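Local atomic coordinates of hypothetical protein PA2201 (Pseudomonas aeruginosa, PDB entry 2FEF), a protein that is of unknown function but may serve as an immunity protein that protects its bacterium against a PoNe-type toxin. Residues 273-277 with 278-282; 218-221 with 222-226. All coordinates share one frame; numbering follows the deposited sequence.

Contact 1 (273-277 with 278-282); sequences VLRAS and PHYLG
Ser-277 grips the turn that follows it with two different oxygens. Its hydroxyl OG accepts the backbone N-H of His-279 (OG to N 3.0 Å, 157° at the hydrogen), and its carbonyl O accepts from Tyr-280 N at 3.2 Å. The second bond closes a type I beta turn from Ser-277 to Tyr-280; the first makes an ST turn. Serine suits the place because OG swings to the carbonyl side of the residue (chi1 171°), forward over the turn, where it meets the N-H of His-279 and nears the edge of the imidazole. Proline fits the second position, where its ring holds phi as a type I turn needs and no N-H is required.

Tyr-280 then returns beside the end of helix 272-275. Leu-274 CB sits over one face of its ring, 3.9 Å from the centroid and 11° off the normal, a CH-pi contact, while CD1 of the same leucine touches Tyr-280 CE1 at 3.8 Å. The phenol OH bonds to Asp-271. Arg-275 passes the ring at its CG, and its extended chain brings the guanidinium to Gly-282, whose CA lies over one face of it, 3.6 Å above its plane; a residue without a side chain allows so close an approach. Asp-271 and Asp-286 form salt bridges with NE and NH2 of that arginine.

Around this link between helices 272-275 and 282-292, helix 258-267 meets Leu-274 and Tyr-280 through Val-260, the backbone carbonyl of Trp-255 takes a hydrogen bond from His-279 ND1, and helix 223-234 packs Leu-226 against Leu-274 and Ser-277.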
loop_
_atom_site.group_PDB
_atom_site.type_symbol
_atom_site.label_atom_id
_atom_site.label_comp_id
_atom_site.label_asym_id
_atom_site.label_seq_id
_atom_site.Cartn_x
_atom_site.Cartn_y
_atom_site.Cartn_z
ATOM N N VAL B 273 -35.679 5.729 24.377
ATOM C CA VAL B 273 -36.376 5.674 23.089
ATOM C C VAL B 273 -35.391 5.515 21.907
ATOM O O VAL B 273 -35.684 4.822 20.915
ATOM C CB VAL B 273 -37.335 6.887 22.897
ATOM C CG1 VAL B 273 -36.598 8.215 22.755
ATOM C CG2 VAL B 273 -38.310 6.636 21.737
ATOM N N LEU B 274 -34.200 6.077 22.063
ATOM C CA LEU B 274 -33.232 6.037 20.969
ATOM C C LEU B 274 -32.458 4.714 20.871
ATOM O O LEU B 274 -31.892 4.382 19.821
ATOM C CB LEU B 274 -32.271 7.216 21.091
ATOM C CG LEU B 274 -32.920 8.592 21.268
ATOM C CD1 LEU B 274 -31.812 9.594 21.412
ATOM C CD2 LEU B 274 -33.852 8.933 20.092
ATOM N N ARG B 275 -32.426 3.956 21.963
ATOM C CA ARG B 275 -31.667 2.691 21.988
ATOM C C ARG B 275 -32.279 1.602 21.116
ATOM O O ARG B 275 -31.609 0.611 20.787
ATOM C CB ARG B 275 -31.507 2.200 23.435
ATOM C CG ARG B 275 -30.667 3.185 24.191
ATOM C CD ARG B 275 -29.932 2.588 25.330
ATOM N NE ARG B 275 -29.103 3.627 25.907
ATOM C CZ ARG B 275 -27.962 3.422 26.546
ATOM N NH1 ARG B 275 -27.489 2.190 26.688
ATOM N NH2 ARG B 275 -27.279 4.476 27.012
ATOM N N ALA B 276 -33.542 1.767 20.752
ATOM C CA ALA B 276 -34.187 0.878 19.776
ATOM C C ALA B 276 -33.485 0.940 18.427
ATOM O O ALA B 276 -33.580 -0.016 17.639
ATOM C CB ALA B 276 -35.652 1.236 19.629
ATOM N N SER B 277 -32.796 2.059 18.160
ATOM C CA SER B 277 -32.176 2.277 16.823
ATOM C C SER B 277 -30.875 1.500 16.678
ATOM O O SER B 277 -29.991 1.629 17.523
ATOM C CB SER B 277 -31.900 3.749 16.551
ATOM O OG SER B 277 -31.118 3.820 15.347
ATOM N N PRO B 278 -30.756 0.686 15.621
ATOM C CA PRO B 278 -29.525 -0.054 15.333
ATOM C C PRO B 278 -28.345 0.851 14.969
ATOM O O PRO B 278 -27.204 0.366 14.845
ATOM C CB PRO B 278 -29.905 -0.941 14.144
ATOM C CG PRO B 278 -31.149 -0.363 13.588
ATOM C CD PRO B 278 -31.844 0.368 14.671
ATOM N N HIS B 279 -28.621 2.150 14.861
ATOM C CA HIS B 279 -27.604 3.155 14.505
ATOM C C HIS B 279 -27.127 3.973 15.711
ATOM O O HIS B 279 -26.215 4.777 15.586
ATOM C CB HIS B 279 -28.144 4.073 13.401
ATOM C CG HIS B 279 -28.632 3.325 12.186
ATOM N ND1 HIS B 279 -27.809 2.985 11.128
ATOM C CD2 HIS B 279 -29.847 2.805 11.897
ATOM C CE1 HIS B 279 -28.508 2.307 10.233
ATOM N NE2 HIS B 279 -29.746 2.198 10.668
ATOM N N TYR B 280 -27.742 3.773 16.875
ATOM C CA TYR B 280 -27.422 4.541 18.074
ATOM C C TYR B 280 -26.346 3.815 18.886
ATOM O O TYR B 280 -26.412 2.593 19.103
ATOM C CB TYR B 280 -28.711 4.688 18.949
ATOM C CG TYR B 280 -28.567 5.617 20.135
ATOM C CD1 TYR B 280 -28.545 7.003 19.962
ATOM C CD2 TYR B 280 -28.472 5.110 21.442
ATOM C CE1 TYR B 280 -28.401 7.857 21.045
ATOM C CE2 TYR B 280 -28.345 5.956 22.537
ATOM C CZ TYR B 280 -28.321 7.341 22.332
ATOM O OH TYR B 280 -28.185 8.184 23.419
ATOM N N LEU B 281 -25.398 4.557 19.428
ATOM C CA LEU B 281 -24.293 3.919 20.167
ATOM C C LEU B 281 -24.510 3.986 21.675
ATOM O O LEU B 281 -23.701 4.576 22.412
ATOM C CB LEU B 281 -22.964 4.603 19.764
ATOM C CG LEU B 281 -22.587 4.307 18.301
ATOM C CD1 LEU B 281 -21.618 5.401 17.773
ATOM C CD2 LEU B 281 -21.973 2.918 18.214
ATOM N N GLY B 282 -25.584 3.341 22.135
ATOM C CA GLY B 282 -25.926 3.324 23.562
ATOM C C GLY B 282 -24.803 2.869 24.473
ATOM O O GLY B 282 -24.622 3.441 25.538
#

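Contact 2 (218-221 with 222-226); sequences DAQA and LAPYL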
loop_
_atom_site.group_PDB
_atom_site.type_symbol
_atom_site.label_atom_id
_atom_site.label_comp_id
_atom_site.label_asym_id
_atom_site.label_seq_id
_atom_site.Cartn_x
_atom_site.Cartn_y
_atom_site.Cartn_z
ATOM N N ASP B 218 -36.101 15.761 26.549
ATOM C CA ASP B 218 -36.710 14.643 25.857
ATOM C C ASP B 218 -35.842 14.219 24.681
ATOM O O ASP B 218 -35.564 15.005 23.766
ATOM C CB ASP B 218 -38.148 14.955 25.410
ATOM C CG ASP B 218 -39.024 13.714 25.371
ATOM O OD1 ASP B 218 -38.481 12.590 25.165
ATOM O OD2 ASP B 218 -40.260 13.850 25.563
ATOM N N ALA B 219 -35.405 12.969 24.736
ATOM C CA ALA B 219 -34.669 12.357 23.635
ATOM C C ALA B 219 -35.618 12.114 22.452
ATOM O O ALA B 219 -35.167 11.961 21.332
ATOM C CB ALA B 219 -34.065 11.054 24.113
ATOM N N GLN B 220 -36.937 12.099 22.713
ATOM C CA GLN B 220 -37.948 11.868 21.664
ATOM C C GLN B 220 -37.802 12.837 20.472
ATOM O O GLN B 220 -38.194 12.523 19.339
ATOM C CB GLN B 220 -39.374 11.932 22.241
ATOM C CG GLN B 220 -40.479 11.767 21.180
ATOM C CD GLN B 220 -40.421 10.420 20.449
ATOM O OE1 GLN B 220 -40.075 9.386 21.034
ATOM N NE2 GLN B 220 -40.767 10.434 19.158
ATOM N N ALA B 221 -37.218 14.001 20.740
ATOM C CA ALA B 221 -36.973 15.019 19.754
ATOM C C ALA B 221 -36.074 14.518 18.611
ATOM O O ALA B 221 -36.111 15.070 17.507
ATOM C CB ALA B 221 -36.339 16.263 20.436
ATOM N N LEU B 222 -35.295 13.463 18.872
ATOM C CA LEU B 222 -34.343 12.925 17.894
ATOM C C LEU B 222 -34.743 11.564 17.343
ATOM O O LEU B 222 -34.073 11.031 16.450
ATOM C CB LEU B 222 -32.936 12.871 18.499
ATOM C CG LEU B 222 -32.319 14.262 18.704
ATOM C CD1 LEU B 222 -30.966 14.200 19.454
ATOM C CD2 LEU B 222 -32.133 15.046 17.379
ATOM N N ALA B 223 -35.837 11.004 17.861
ATOM C CA ALA B 223 -36.277 9.698 17.377
ATOM C C ALA B 223 -36.706 9.704 15.881
ATOM O O ALA B 223 -36.269 8.833 15.127
ATOM C CB ALA B 223 -37.345 9.070 18.302
ATOM N N PRO B 224 -37.531 10.686 15.438
ATOM C CA PRO B 224 -37.828 10.786 13.997
ATOM C C PRO B 224 -36.582 10.968 13.114
ATOM O O PRO B 224 -36.516 10.380 12.031
ATOM C CB PRO B 224 -38.752 12.014 13.916
ATOM C CG PRO B 224 -39.481 11.991 15.251
ATOM C CD PRO B 224 -38.320 11.678 16.198
ATOM N N TYR B 225 -35.611 11.737 13.592
ATOM C CA TYR B 225 -34.321 11.901 12.912
ATOM C C TYR B 225 -33.589 10.572 12.711
ATOM O O TYR B 225 -33.127 10.287 11.597
ATOM C CB TYR B 225 -33.435 12.920 13.653
ATOM C CG TYR B 225 -32.070 13.146 13.008
ATOM C CD1 TYR B 225 -31.924 14.022 11.946
ATOM C CD2 TYR B 225 -30.914 12.473 13.496
ATOM C CE1 TYR B 225 -30.658 14.238 11.365
ATOM C CE2 TYR B 225 -29.648 12.688 12.929
ATOM C CZ TYR B 225 -29.536 13.577 11.860
ATOM O OH TYR B 225 -28.284 13.777 11.278
ATOM N N LEU B 226 -33.477 9.761 13.772
ATOM C CA LEU B 226 -32.857 8.444 13.645
ATOM C C LEU B 226 -33.612 7.520 12.683
ATOM O O LEU B 226 -32.987 6.758 11.946
ATOM C CB LEU B 226 -32.750 7.734 15.008
ATOM C CG LEU B 226 -31.615 8.123 15.942
ATOM C CD1 LEU B 226 -31.679 7.333 17.228
ATOM C CD2 LEU B 226 -30.263 7.887 15.229
#
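Backbone hydrogen bonds join Ala-219 to Leu-222 and Gln-220 to Ala-223, each spanning three residues. The first, from Leu-222 N to Ala-219 O, is short and nearly straight (2.9 Å, 167°). The second, from Ala-223 N to Gln-220 O, is longer at 3.2 Å. Further on, Leu-226 N donates to Leu-222 O at 3.0 Å, the i to i+4 spacing of an alpha helix.

One side chain also bonds to the backbone. Asp-218 OD1 accepts from Gln-220 N at 2.9 Å, forming an Asx turn; aspartate suits this place because its short carboxylate can reach the N-H two residues on.

The remaining contacts are van der Waals touches. Gln-220 leaves the backbone with CG anti to N, and a bend at chi2 (61°) folds the amide back so that NE2 lies 3.8 Å from Ala-223 CB and approaches Pro-224 CD. The methyl of Ala-223 leaves room for that amide. Pro-224 CD also rests 3.3 Å from Gln-220 O. The Leu-222 side chain packs against Val-260 and Leu-263 of helix 258-267 and against Trp-269.

Taken together, the chemistry is that of a helix start: the Asx turn and the three-residue bonds coil the chain before regular bonding takes over in helix 223-234, and the proline is accommodated because this early position asks for no amide donor.

In the fold
The two contacts lie about 10 Å apart between centres, on the same side of the chain's centre and within its PoNi-like C-terminal region. Each is partly buried with an exposed rim, Ala-276 and Pro-278 in contact 1, Gln-220, Ala-221 and Pro-224 in contact 2. Contact 1 buries a larger aromatic part, Tyr-280 and His-279, and adds charged chemistry, whereas contact 2 relies on backbone bonds and small side chains. Contact 2 starts a helix; contact 1 runs from helix 272-275 through a turn to the start of helix 282-292. They meet directly: Leu-274 CD2 lies 3.5 Å from Ala-219 O, and Ser-277 CB 3.7 Å from Leu-226 CD1. Val-260 touches residues of both.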